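Local structure of pullulanase (2YOC) at residues C491-A496 with A538-Y543; S500-Y505 with Q531-L536; D482-F487 with S882-N887; L372-E377 with T561-T566. The protein hydrolyses alpha-1,6-glucosidic bonds in pullulan and related dextrins, and is exported through a type 2 secretion system. All coordinates share one frame; numbering follows the deposited sequence.

Interaction 1 (C491-A496 with A538-Y543); sequences CEVNSA and AQTDSY. With CA (calcium ion), chain L.
ND2 of N494 gives a weak hydrogen bond to OE1 of Q539 (3.4 Å, N-H...O angle 142°). The two side chains cross at about a right angle, and their amide planes are 46° apart. ND2 also lies close to the carbonyl oxygen of L536, near the end of helix 529-537. The other end of the amide serves its own segment: OD1 accepts a weak bond from A496 N and so caps the start of helix 495-498. N494 is also the first residue to leave the helix that ends at V493, so it sits at the joint between two helices.

T540 supplies the apolar half. Its methyl CG2 lies 3.5 Å from ND2 of N494 and also touches CB and CG of that residue. CG of N494 is anti to the backbone N (chi1 -151°) and lies against the T540 methyl. Beside it, V493 CG2 meets CB of T540 at 3.7 Å and comes equally near OG1. That hydroxyl is hydrogen-bonded to V537 O. A496 adds little, with CB at the margin near OE1 of Q539.

The far side of the same loop binds metal. A538 O (2.8 Å) and D541 OD1 (2.6 Å) both bind the calcium ion, and the CB atoms of both residues point away from 491-496. The arrangement is a helix-capping asparagine packed against a calcium-binding loop, one residue of which gives a backbone carbonyl and another a carboxylate, within the pullulanase Ins domain.

Interaction 2 (S500-Y505 with Q531-L536); sequences SEFAGY and QALNTL
F502 lies against A532, L533 and L536 of helix 529-537 in the pullulanase Ins domain. It sits in a type I beta turn from S500 to A503, which runs on into a 3-10 segment. No hydrogen bond crosses the contact. The ring is the bump, and the three helix side chains shape its hollow. CG of F502 is anti to its carbonyl carbon (chi1 -48°), which sets the root of the ring beside the backbone N. L533 CB sits over the centre of one face, a CH-pi contact of 3.8 Å to the centroid. A532 CB lies at the ring edge, near the ring plane, 3.8 Å from CZ of F502. L536 CD1 approaches obliquely and reaches CD2 of F502 at 4.0 Å. The opposite face belongs to the turn itself, where E501 CB lies above the ring toward its rim. The ring is therefore flanked by its own neighbour and by the helix.

The extended E501 chain reaches over A532, with OE2 of E501 3.7 Å from CB of A532. F487 of helix 487-493 touches both F502 and L533 and joins a third element to the packing. L536 also packs on A496 and V497. S500 OG is hydrogen-bonded to V497 O; it lies in the plane of the F502 ring at its edge, 3.8 Å from L536 CD1.

Interaction 3 (D482-F487 with S882-N887); sequences DIQQPF and SGDWFN
The type I turn from D482 to Q485 faces the short helix 883-886, with CA of I483 and CA of D884 7.5 Å apart. The turn is closed by Q485 N to D482 O. It is tied again by D482 N, which gives a nearly straight bond to OE1 of Q485 (2.9 Å), in the plane of that side-chain amide.

I483 is the apolar wedge. CG1 takes the position between the backbone N and the carbonyl carbon (chi1 66°). Beyond it, CD1 of I483 touches D884 CB at 3.9 Å and W885 CE3 at 4.1 Å. It meets the indole at the edge, near the ring plane, and the two side chains cross at about a right angle. I483 also packs on W425, L516 and V537, while the indole NE1 bonds to V900 O.

The polar link is slight. The Q484 chain bends at chi2 (78°), and its NE2 makes a weak hydrogen bond of 3.5 Å to D884 OD2. The amide and carboxylate planes are 60° apart. D482 OD1 lies 4.4 Å from D884 OD2, like charges that could raise the proton affinity of either acid. Each has a partner elsewhere that may offset this: D884 OD1 forms a salt bridge with R420, and D482 OD1 accepts from S542 N.

The contact is buried. It docks a turn of the pullulanase Ins domain on a helix that follows 860-864, the eighth strand of the parallel barrel, in keeping with an insertion packed against a glycosyl hydrolase (beta/alpha)8 barrel.

Interaction 4 (L372-E377 with T561-T566); sequences LSTNSE and TDPEGT. With SO4 (sulfate ion), chain O.
Hydrogen bonds carry most of the contact between T374 and E564. The carboxylate oxygen OE1 of E564 accepts twice from T374. T374 N reaches E564 OE1 nearly along the C-O axis (2.7 Å, N-H...O angle 162°). T374 OG1 donates to the anti lone pair of E564 OE1 at 3.0 Å. The bend of the E564 chain at chi2 (72°) places CD, and OE1 on it meets T374. The other oxygen, OE2, pairs with K315 in a salt bridge, so both ends of the carboxylate are held, and its negative charge is probably stabilised. A backbone bond runs from G565 N to L372 O at 3.2 Å. On the E564 side, the main chain is shaped by an Asx turn: D562 OD1 accepts from E564 N (2.9 Å).

Van der Waals contacts are fewer. The apolar one joins the P563 ring to T374, with CG of P563 3.7 Å from CG2 of T374. S373 CB lies against E564 OE1 at 3.5 Å.

A sulfate ion, probably from the crystallisation liquor, lies beside the 561-566 segment. T566 OG1 donates to O2 of the sulfate (2.9 Å), and Q380 also binds it. CA of G565 lies close by.

The 372-377 loop joins strands 371-372 and 379-380. N375 and S376 turn from the contact and bond to E475 and D469, both residues of a calcium site. Segment 561-566 leads straight into helix 567-582, whose R568 bonds to P563 O, while F344 of strand 344-353 packs on S373 and E564.

In the fold
Interactions 1, 2 and 3 form one cluster with centres 10 to 12 Å apart. Interaction 2 uses helix 529-537, and interaction 1 the loop that follows it. Interaction 3 brings in helix 883-886; N534 ND2 bonds to S882 O just before it, and Y543 OH probably to N887 OD1 just after. The chemistry follows the setting. Interaction 1 is a surface contact with one weak hydrogen bond beside a calcium ion. Interaction 2 is partly buried and apolar. Interaction 3 is buried and mixes apolar packing with carboxylates satisfied from outside. Interaction 4 is also buried but stands apart, about 10 Å from interaction 1 at the nearest atoms, and relies on stronger hydrogen bonds between two loops.

Interaction 1 (C491-A496 with A538-Y543)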
loop_
_atom_site.group_PDB
_atom_site.type_symbol
_atom_site.label_atom_id
_atom_site.label_comp_id
_atom_site.label_asym_id
_atom_site.label_seq_id
_atom_site.Cartn_x
_atom_site.Cartn_y
_atom_site.Cartn_z
ATOM N N CYS B 491 -36.673 -7.305 -50.936
ATOM C CA CYS B 491 -38.110 -7.207 -50.664
ATOM C C CYS B 491 -38.819 -8.564 -50.774
ATOM O O CYS B 491 -39.715 -8.839 -49.965
ATOM C CB CYS B 491 -38.764 -6.144 -51.546
ATOM S SG CYS B 491 -37.894 -4.547 -51.550
ATOM N N GLU B 492 -38.390 -9.417 -51.747
ATOM C CA GLU B 492 -38.944 -10.761 -51.956
ATOM C C GLU B 492 -38.751 -11.631 -50.717
ATOM O O GLU B 492 -39.722 -12.224 -50.231
ATOM C CB GLU B 492 -38.336 -11.439 -53.191
ATOM C CG GLU B 492 -39.135 -11.221 -54.464
ATOM C CD GLU B 492 -38.624 -10.130 -55.386
ATOM O OE1 GLU B 492 -37.498 -10.272 -55.921
ATOM O OE2 GLU B 492 -39.362 -9.140 -55.597
ATOM N N VAL B 493 -37.516 -11.663 -50.184
ATOM C CA VAL B 493 -37.187 -12.430 -48.980
ATOM C C VAL B 493 -37.683 -11.741 -47.684
ATOM O O VAL B 493 -38.274 -12.398 -46.823
ATOM C CB VAL B 493 -35.704 -12.903 -48.909
ATOM C CG1 VAL B 493 -35.278 -13.588 -50.205
ATOM C CG2 VAL B 493 -34.757 -11.758 -48.585
ATOM N N ASN B 494 -37.473 -10.423 -47.568
ATOM C CA ASN B 494 -37.851 -9.666 -46.386
ATOM C C ASN B 494 -39.186 -8.956 -46.535
ATOM O O ASN B 494 -39.312 -7.962 -47.270
ATOM C CB ASN B 494 -36.750 -8.687 -46.026
ATOM C CG ASN B 494 -36.657 -8.351 -44.565
ATOM O OD1 ASN B 494 -37.658 -8.290 -43.831
ATOM N ND2 ASN B 494 -35.436 -8.091 -44.125
ATOM N N SER B 495 -40.188 -9.473 -45.821
ATOM C CA SER B 495 -41.534 -8.909 -45.807
ATOM C C SER B 495 -41.494 -7.472 -45.269
ATOM O O SER B 495 -42.058 -6.580 -45.905
ATOM C CB SER B 495 -42.460 -9.775 -44.960
ATOM O OG SER B 495 -41.859 -10.135 -43.729
ATOM N N ALA B 496 -40.745 -7.249 -44.151
ATOM C CA ALA B 496 -40.557 -5.969 -43.451
ATOM C C ALA B 496 -40.106 -4.790 -44.326
ATOM O O ALA B 496 -40.559 -3.665 -44.097
ATOM C CB ALA B 496 -39.593 -6.146 -42.293
ATOM N N ALA B 538 -29.846 -7.198 -42.470
ATOM C CA ALA B 538 -29.228 -8.076 -41.497
ATOM C C ALA B 538 -30.052 -9.282 -41.066
ATOM O O ALA B 538 -29.470 -10.262 -40.590
ATOM C CB ALA B 538 -28.796 -7.268 -40.284
ATOM N N GLN B 539 -31.389 -9.214 -41.207
ATOM C CA GLN B 539 -32.319 -10.292 -40.849
ATOM C C GLN B 539 -32.339 -11.386 -41.921
ATOM O O GLN B 539 -32.648 -12.530 -41.616
ATOM C CB GLN B 539 -33.732 -9.749 -40.727
ATOM C CG GLN B 539 -33.909 -8.584 -39.774
ATOM C CD GLN B 539 -35.258 -7.924 -39.953
ATOM O OE1 GLN B 539 -36.113 -8.326 -40.775
ATOM N NE2 GLN B 539 -35.478 -6.879 -39.184
ATOM N N THR B 540 -32.060 -11.024 -43.173
ATOM C CA THR B 540 -32.085 -11.928 -44.316
ATOM C C THR B 540 -30.718 -12.066 -45.007
ATOM O O THR B 540 -30.645 -12.558 -46.147
ATOM C CB THR B 540 -33.138 -11.438 -45.307
ATOM O OG1 THR B 540 -32.733 -10.172 -45.859
ATOM C CG2 THR B 540 -34.526 -11.373 -44.690
ATOM N N ASP B 541 -29.637 -11.598 -44.337
ATOM C CA ASP B 541 -28.295 -11.692 -44.908
ATOM C C ASP B 541 -27.636 -13.068 -44.611
ATOM O O ASP B 541 -28.260 -13.958 -43.995
ATOM C CB ASP B 541 -27.413 -10.457 -44.552
ATOM C CG ASP B 541 -26.896 -10.285 -43.114
ATOM O OD1 ASP B 541 -27.196 -11.151 -42.250
ATOM O OD2 ASP B 541 -26.204 -9.271 -42.848
ATOM N N SER B 542 -26.398 -13.240 -45.099
ATOM C CA SER B 542 -25.568 -14.422 -44.918
ATOM C C SER B 542 -24.511 -14.133 -43.822
ATOM O O SER B 542 -23.655 -14.987 -43.493
ATOM C CB SER B 542 -24.895 -14.762 -46.241
ATOM O OG SER B 542 -25.841 -15.144 -47.225
ATOM N N TYR B 543 -24.611 -12.918 -43.236
ATOM C CA TYR B 543 -23.682 -12.412 -42.236
ATOM C C TYR B 543 -24.076 -12.555 -40.768
ATOM O O TYR B 543 -25.002 -11.904 -40.285
ATOM C CB TYR B 543 -23.255 -10.958 -42.541
ATOM C CG TYR B 543 -21.982 -10.591 -41.823
ATOM C CD1 TYR B 543 -21.987 -10.286 -40.462
ATOM C CD2 TYR B 543 -20.761 -10.615 -42.483
ATOM C CE1 TYR B 543 -20.801 -10.036 -39.772
ATOM C CE2 TYR B 543 -19.568 -10.361 -41.805
ATOM C CZ TYR B 543 -19.593 -10.068 -40.449
ATOM O OH TYR B 543 -18.420 -9.825 -39.774
HETATM CA CA CA L . -28.034 -12.586 -40.186
#

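Interaction 2 (S500-Y505 with Q531-L536)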
loop_
_atom_site.group_PDB
_atom_site.type_symbol
_atom_site.label_atom_id
_atom_site.label_comp_id
_atom_site.label_asym_id
_atom_site.label_seq_id
_atom_site.Cartn_x
_atom_site.Cartn_y
_atom_site.Cartn_z
ATOM N N SER B 500 -41.578 -0.515 -45.122
ATOM C CA SER B 500 -40.648 0.402 -44.448
ATOM C C SER B 500 -40.321 1.639 -45.299
ATOM O O SER B 500 -40.616 1.665 -46.501
ATOM C CB SER B 500 -39.357 -0.330 -44.098
ATOM O OG SER B 500 -38.574 -0.546 -45.262
ATOM N N GLU B 501 -39.630 2.624 -44.678
ATOM C CA GLU B 501 -39.152 3.888 -45.262
ATOM C C GLU B 501 -38.312 3.733 -46.558
ATOM O O GLU B 501 -37.884 4.733 -47.143
ATOM C CB GLU B 501 -38.352 4.684 -44.207
ATOM C CG GLU B 501 -37.901 3.884 -42.992
ATOM C CD GLU B 501 -36.681 4.375 -42.229
ATOM O OE1 GLU B 501 -35.965 5.269 -42.736
ATOM O OE2 GLU B 501 -36.408 3.812 -41.143
ATOM N N PHE B 502 -38.094 2.485 -47.003
ATOM C CA PHE B 502 -37.278 2.153 -48.167
ATOM C C PHE B 502 -38.058 1.374 -49.221
ATOM O O PHE B 502 -37.497 1.035 -50.278
ATOM C CB PHE B 502 -36.033 1.361 -47.716
ATOM C CG PHE B 502 -35.312 1.977 -46.542
ATOM C CD1 PHE B 502 -34.345 2.955 -46.735
ATOM C CD2 PHE B 502 -35.612 1.594 -45.243
ATOM C CE1 PHE B 502 -33.684 3.533 -45.653
ATOM C CE2 PHE B 502 -34.950 2.170 -44.158
ATOM C CZ PHE B 502 -33.998 3.145 -44.368
ATOM N N ALA B 503 -39.364 1.116 -48.945
ATOM C CA ALA B 503 -40.291 0.388 -49.824
ATOM C C ALA B 503 -40.231 0.831 -51.304
ATOM O O ALA B 503 -40.387 -0.001 -52.203
ATOM C CB ALA B 503 -41.707 0.500 -49.295
ATOM N N GLY B 504 -39.967 2.121 -51.521
ATOM C CA GLY B 504 -39.840 2.726 -52.838
ATOM C C GLY B 504 -38.717 2.155 -53.674
ATOM O O GLY B 504 -38.825 2.134 -54.901
ATOM N N TYR B 505 -37.647 1.656 -53.030
ATOM C CA TYR B 505 -36.517 1.095 -53.766
ATOM C C TYR B 505 -36.767 -0.276 -54.399
ATOM O O TYR B 505 -35.982 -0.667 -55.276
ATOM C CB TYR B 505 -35.238 1.066 -52.926
ATOM C CG TYR B 505 -34.710 2.418 -52.518
ATOM C CD1 TYR B 505 -33.832 3.123 -53.343
ATOM C CD2 TYR B 505 -35.017 2.959 -51.276
ATOM C CE1 TYR B 505 -33.302 4.352 -52.955
ATOM C CE2 TYR B 505 -34.500 4.187 -50.877
ATOM C CZ TYR B 505 -33.646 4.884 -51.723
ATOM O OH TYR B 505 -33.147 6.109 -51.351
ATOM N N GLN B 531 -27.857 2.954 -41.334
ATOM C CA GLN B 531 -28.057 1.871 -40.390
ATOM C C GLN B 531 -29.482 1.342 -40.304
ATOM O O GLN B 531 -29.670 0.168 -39.990
ATOM C CB GLN B 531 -27.418 2.156 -39.014
ATOM C CG GLN B 531 -28.054 3.273 -38.208
ATOM C CD GLN B 531 -29.321 2.805 -37.553
ATOM O OE1 GLN B 531 -29.433 1.662 -37.082
ATOM N NE2 GLN B 531 -30.334 3.646 -37.613
ATOM N N ALA B 532 -30.476 2.193 -40.574
ATOM C CA ALA B 532 -31.883 1.789 -40.540
ATOM C C ALA B 532 -32.181 0.688 -41.583
ATOM O O ALA B 532 -32.826 -0.308 -41.244
ATOM C CB ALA B 532 -32.782 2.994 -40.767
ATOM N N LEU B 533 -31.688 0.861 -42.827
ATOM C CA LEU B 533 -31.874 -0.119 -43.892
ATOM C C LEU B 533 -31.043 -1.370 -43.573
ATOM O O LEU B 533 -31.527 -2.494 -43.744
ATOM C CB LEU B 533 -31.500 0.474 -45.280
ATOM C CG LEU B 533 -31.384 -0.498 -46.479
ATOM C CD1 LEU B 533 -32.686 -1.242 -46.742
ATOM C CD2 LEU B 533 -30.997 0.229 -47.738
ATOM N N ASN B 534 -29.812 -1.167 -43.078
ATOM C CA ASN B 534 -28.903 -2.253 -42.717
ATOM C C ASN B 534 -29.530 -3.227 -41.718
ATOM O O ASN B 534 -29.446 -4.436 -41.932
ATOM C CB ASN B 534 -27.582 -1.717 -42.197
ATOM C CG ASN B 534 -26.457 -2.700 -42.357
ATOM O OD1 ASN B 534 -26.196 -3.220 -43.457
ATOM N ND2 ASN B 534 -25.768 -2.965 -41.255
ATOM N N THR B 535 -30.222 -2.702 -40.681
ATOM C CA THR B 535 -30.930 -3.483 -39.664
ATOM C C THR B 535 -31.855 -4.521 -40.331
ATOM O O THR B 535 -31.830 -5.698 -39.959
ATOM C CB THR B 535 -31.679 -2.536 -38.713
ATOM O OG1 THR B 535 -30.778 -1.555 -38.199
ATOM C CG2 THR B 535 -32.345 -3.257 -37.558
ATOM N N LEU B 536 -32.636 -4.079 -41.336
ATOM C CA LEU B 536 -33.561 -4.915 -42.092
ATOM C C LEU B 536 -32.795 -5.921 -42.941
ATOM O O LEU B 536 -33.190 -7.090 -42.974
ATOM C CB LEU B 536 -34.459 -4.064 -42.996
ATOM C CG LEU B 536 -35.370 -3.040 -42.325
ATOM C CD1 LEU B 536 -35.674 -1.933 -43.275
ATOM C CD2 LEU B 536 -36.672 -3.671 -41.823
#

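Interaction 3 (D482-F487 with S882-N887)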
loop_
_atom_site.group_PDB
_atom_site.type_symbol
_atom_site.label_atom_id
_atom_site.label_comp_id
_atom_site.label_asym_id
_atom_site.label_seq_id
_atom_site.Cartn_x
_atom_site.Cartn_y
_atom_site.Cartn_z
ATOM N N ASP B 482 -28.324 -10.782 -50.138
ATOM C CA ASP B 482 -27.182 -9.971 -49.714
ATOM C C ASP B 482 -27.096 -8.670 -50.514
ATOM O O ASP B 482 -27.718 -8.543 -51.575
ATOM C CB ASP B 482 -25.874 -10.766 -49.751
ATOM C CG ASP B 482 -25.898 -11.988 -48.857
ATOM O OD1 ASP B 482 -25.917 -11.818 -47.624
ATOM O OD2 ASP B 482 -25.917 -13.114 -49.395
ATOM N N ILE B 483 -26.351 -7.692 -49.979
ATOM C CA ILE B 483 -26.175 -6.351 -50.542
ATOM C C ILE B 483 -25.682 -6.315 -51.988
ATOM O O ILE B 483 -25.999 -5.373 -52.717
ATOM C CB ILE B 483 -25.390 -5.404 -49.603
ATOM C CG1 ILE B 483 -23.934 -5.859 -49.419
ATOM C CG2 ILE B 483 -26.111 -5.220 -48.265
ATOM C CD1 ILE B 483 -23.052 -4.806 -48.992
ATOM N N GLN B 484 -24.954 -7.355 -52.409
ATOM C CA GLN B 484 -24.395 -7.530 -53.755
ATOM C C GLN B 484 -25.490 -7.634 -54.819
ATOM O O GLN B 484 -25.273 -7.248 -55.965
ATOM C CB GLN B 484 -23.523 -8.807 -53.796
ATOM C CG GLN B 484 -22.193 -8.702 -53.024
ATOM C CD GLN B 484 -22.290 -8.839 -51.509
ATOM O OE1 GLN B 484 -22.954 -9.734 -50.967
ATOM N NE2 GLN B 484 -21.574 -7.988 -50.791
ATOM N N GLN B 485 -26.664 -8.138 -54.407
ATOM C CA GLN B 485 -27.836 -8.435 -55.228
ATOM C C GLN B 485 -28.857 -7.290 -55.345
ATOM O O GLN B 485 -28.872 -6.405 -54.480
ATOM C CB GLN B 485 -28.509 -9.709 -54.686
ATOM C CG GLN B 485 -27.583 -10.926 -54.715
ATOM C CD GLN B 485 -28.132 -12.089 -53.945
ATOM O OE1 GLN B 485 -28.338 -12.044 -52.724
ATOM N NE2 GLN B 485 -28.343 -13.176 -54.644
ATOM N N PRO B 486 -29.747 -7.306 -56.384
ATOM C CA PRO B 486 -30.763 -6.243 -56.512
ATOM C C PRO B 486 -31.638 -6.028 -55.293
ATOM O O PRO B 486 -31.938 -6.976 -54.574
ATOM C CB PRO B 486 -31.632 -6.718 -57.685
ATOM C CG PRO B 486 -31.312 -8.175 -57.855
ATOM C CD PRO B 486 -29.865 -8.269 -57.498
ATOM N N PHE B 487 -32.089 -4.778 -55.106
ATOM C CA PHE B 487 -32.971 -4.375 -54.010
ATOM C C PHE B 487 -34.277 -5.156 -54.045
ATOM O O PHE B 487 -34.843 -5.439 -52.989
ATOM C CB PHE B 487 -33.248 -2.864 -54.028
ATOM C CG PHE B 487 -33.607 -2.310 -52.667
ATOM C CD1 PHE B 487 -34.896 -2.441 -52.161
ATOM C CD2 PHE B 487 -32.656 -1.671 -51.883
ATOM C CE1 PHE B 487 -35.225 -1.944 -50.896
ATOM C CE2 PHE B 487 -32.993 -1.156 -50.625
ATOM C CZ PHE B 487 -34.278 -1.294 -50.143
ATOM N N SER B 882 -24.131 -6.720 -38.327
ATOM C CA SER B 882 -24.008 -5.409 -38.958
ATOM C C SER B 882 -23.577 -5.616 -40.404
ATOM O O SER B 882 -23.210 -4.664 -41.105
ATOM C CB SER B 882 -23.080 -4.490 -38.169
ATOM O OG SER B 882 -23.775 -3.959 -37.050
ATOM N N GLY B 883 -23.678 -6.877 -40.831
ATOM C CA GLY B 883 -23.462 -7.345 -42.193
ATOM C C GLY B 883 -22.175 -6.988 -42.889
ATOM O O GLY B 883 -21.211 -6.549 -42.263
ATOM N N ASP B 884 -22.171 -7.207 -44.210
ATOM C CA ASP B 884 -21.042 -6.934 -45.091
ATOM C C ASP B 884 -20.656 -5.450 -45.033
ATOM O O ASP B 884 -19.466 -5.133 -45.076
ATOM C CB ASP B 884 -21.377 -7.337 -46.542
ATOM C CG ASP B 884 -21.580 -8.823 -46.797
ATOM O OD1 ASP B 884 -20.829 -9.636 -46.212
ATOM O OD2 ASP B 884 -22.451 -9.169 -47.639
ATOM N N TRP B 885 -21.665 -4.548 -44.911
ATOM C CA TRP B 885 -21.451 -3.107 -44.862
ATOM C C TRP B 885 -20.454 -2.637 -43.807
ATOM O O TRP B 885 -19.406 -2.106 -44.170
ATOM C CB TRP B 885 -22.765 -2.344 -44.743
ATOM C CG TRP B 885 -22.641 -0.898 -45.152
ATOM C CD1 TRP B 885 -22.655 0.195 -44.335
ATOM C CD2 TRP B 885 -22.444 -0.400 -46.485
ATOM N NE1 TRP B 885 -22.500 1.344 -45.079
ATOM C CE2 TRP B 885 -22.386 1.010 -46.402
ATOM C CE3 TRP B 885 -22.324 -1.012 -47.750
ATOM C CZ2 TRP B 885 -22.203 1.815 -47.526
ATOM C CZ3 TRP B 885 -22.160 -0.212 -48.867
ATOM C CH2 TRP B 885 -22.091 1.184 -48.749
ATOM N N PHE B 886 -20.765 -2.832 -42.521
ATOM C CA PHE B 886 -19.898 -2.366 -41.440
ATOM C C PHE B 886 -18.620 -3.161 -41.209
ATOM O O PHE B 886 -17.592 -2.572 -40.886
ATOM C CB PHE B 886 -20.689 -2.139 -40.147
ATOM C CG PHE B 886 -21.642 -0.979 -40.264
ATOM C CD1 PHE B 886 -21.211 0.324 -40.033
ATOM C CD2 PHE B 886 -22.960 -1.180 -40.654
ATOM C CE1 PHE B 886 -22.092 1.408 -40.171
ATOM C CE2 PHE B 886 -23.840 -0.098 -40.801
ATOM C CZ PHE B 886 -23.400 1.189 -40.554
ATOM N N ASN B 887 -18.673 -4.478 -41.419
ATOM C CA ASN B 887 -17.558 -5.400 -41.219
ATOM C C ASN B 887 -16.682 -5.563 -42.460
ATOM O O ASN B 887 -15.963 -6.550 -42.597
ATOM C CB ASN B 887 -18.117 -6.736 -40.769
ATOM C CG ASN B 887 -18.580 -6.734 -39.357
ATOM O OD1 ASN B 887 -17.806 -6.998 -38.425
ATOM N ND2 ASN B 887 -19.867 -6.541 -39.179
#

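Interaction 4 (L372-E377 with T561-T566)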
loop_
_atom_site.group_PDB
_atom_site.type_symbol
_atom_site.label_atom_id
_atom_site.label_comp_id
_atom_site.label_asym_id
_atom_site.label_seq_id
_atom_site.Cartn_x
_atom_site.Cartn_y
_atom_site.Cartn_z
ATOM N N LEU B 372 -24.647 -33.053 -42.149
ATOM C CA LEU B 372 -26.076 -32.676 -42.149
ATOM C C LEU B 372 -26.635 -32.351 -43.550
ATOM O O LEU B 372 -25.866 -32.194 -44.499
ATOM C CB LEU B 372 -26.304 -31.444 -41.256
ATOM C CG LEU B 372 -25.759 -31.417 -39.829
ATOM C CD1 LEU B 372 -25.302 -30.020 -39.479
ATOM C CD2 LEU B 372 -26.821 -31.872 -38.829
ATOM N N SER B 373 -27.979 -32.197 -43.661
ATOM C CA SER B 373 -28.694 -31.747 -44.873
ATOM C C SER B 373 -28.700 -30.189 -44.822
ATOM O O SER B 373 -28.173 -29.620 -43.857
ATOM C CB SER B 373 -30.130 -32.257 -44.847
ATOM O OG SER B 373 -30.851 -31.651 -43.787
ATOM N N THR B 374 -29.307 -29.501 -45.824
ATOM C CA THR B 374 -29.376 -28.027 -45.837
ATOM C C THR B 374 -30.174 -27.528 -44.624
ATOM O O THR B 374 -31.230 -28.090 -44.305
ATOM C CB THR B 374 -29.941 -27.513 -47.174
ATOM O OG1 THR B 374 -29.161 -28.037 -48.239
ATOM C CG2 THR B 374 -29.964 -25.989 -47.272
ATOM N N ASN B 375 -29.636 -26.494 -43.946
ATOM C CA ASN B 375 -30.193 -25.851 -42.750
ATOM C C ASN B 375 -30.327 -26.793 -41.522
ATOM O O ASN B 375 -31.134 -26.551 -40.603
ATOM C CB ASN B 375 -31.443 -24.995 -43.054
ATOM C CG ASN B 375 -31.546 -23.697 -42.261
ATOM O OD1 ASN B 375 -30.551 -23.026 -41.960
ATOM N ND2 ASN B 375 -32.760 -23.314 -41.902
ATOM N N SER B 376 -29.480 -27.866 -41.517
ATOM C CA SER B 376 -29.319 -28.849 -40.449
ATOM C C SER B 376 -30.618 -29.554 -40.046
ATOM O O SER B 376 -30.774 -29.972 -38.897
ATOM C CB SER B 376 -28.620 -28.193 -39.257
ATOM O OG SER B 376 -27.624 -27.280 -39.702
ATOM N N GLU B 377 -31.537 -29.712 -41.012
ATOM C CA GLU B 377 -32.845 -30.338 -40.778
ATOM C C GLU B 377 -32.740 -31.823 -40.474
ATOM O O GLU B 377 -33.552 -32.342 -39.696
ATOM C CB GLU B 377 -33.797 -30.126 -41.957
ATOM C CG GLU B 377 -34.151 -28.676 -42.220
ATOM C CD GLU B 377 -34.995 -28.458 -43.461
ATOM O OE1 GLU B 377 -35.100 -29.399 -44.283
ATOM O OE2 GLU B 377 -35.539 -27.340 -43.619
ATOM N N THR B 561 -20.159 -24.324 -50.908
ATOM C CA THR B 561 -20.781 -24.075 -52.207
ATOM C C THR B 561 -22.144 -24.759 -52.294
ATOM O O THR B 561 -23.037 -24.232 -52.960
ATOM C CB THR B 561 -19.889 -24.520 -53.377
ATOM O OG1 THR B 561 -19.775 -25.955 -53.413
ATOM C CG2 THR B 561 -18.538 -23.820 -53.398
ATOM N N ASP B 562 -22.287 -25.952 -51.658
ATOM C CA ASP B 562 -23.521 -26.743 -51.581
ATOM C C ASP B 562 -23.687 -27.283 -50.139
ATOM O O ASP B 562 -22.940 -28.184 -49.716
ATOM C CB ASP B 562 -23.539 -27.872 -52.642
ATOM C CG ASP B 562 -24.793 -28.750 -52.676
ATOM O OD1 ASP B 562 -25.639 -28.640 -51.738
ATOM O OD2 ASP B 562 -24.928 -29.552 -53.627
ATOM N N PRO B 563 -24.676 -26.742 -49.384
ATOM C CA PRO B 563 -24.868 -27.175 -47.982
ATOM C C PRO B 563 -25.622 -28.491 -47.797
ATOM O O PRO B 563 -25.869 -28.906 -46.668
ATOM C CB PRO B 563 -25.642 -26.007 -47.365
ATOM C CG PRO B 563 -26.467 -25.504 -48.475
ATOM C CD PRO B 563 -25.620 -25.664 -49.733
ATOM N N GLU B 564 -26.029 -29.123 -48.898
ATOM C CA GLU B 564 -26.750 -30.384 -48.835
ATOM C C GLU B 564 -25.755 -31.536 -48.887
ATOM O O GLU B 564 -25.195 -31.836 -49.950
ATOM C CB GLU B 564 -27.794 -30.471 -49.961
ATOM C CG GLU B 564 -28.649 -31.726 -49.937
ATOM C CD GLU B 564 -29.702 -31.876 -48.846
ATOM O OE1 GLU B 564 -29.926 -30.935 -48.042
ATOM O OE2 GLU B 564 -30.314 -32.969 -48.814
ATOM N N GLY B 565 -25.529 -32.142 -47.730
ATOM C CA GLY B 565 -24.657 -33.291 -47.628
ATOM C C GLY B 565 -23.251 -33.006 -47.185
ATOM O O GLY B 565 -22.981 -32.035 -46.467
ATOM N N THR B 566 -22.354 -33.904 -47.607
ATOM C CA THR B 566 -20.933 -33.950 -47.258
ATOM C C THR B 566 -20.062 -32.900 -47.907
ATOM O O THR B 566 -18.974 -32.648 -47.389
ATOM C CB THR B 566 -20.373 -35.352 -47.477
ATOM O OG1 THR B 566 -20.344 -35.652 -48.884
ATOM C CG2 THR B 566 -21.139 -36.406 -46.702
HETATM S S SO4 O . -23.234 -36.674 -50.643
HETATM O O1 SO4 O . -24.276 -36.059 -49.786
HETATM O O2 SO4 O . -22.367 -37.532 -49.813
HETATM O O3 SO4 O . -22.384 -35.612 -51.248
HETATM O O4 SO4 O . -23.856 -37.483 -51.714
#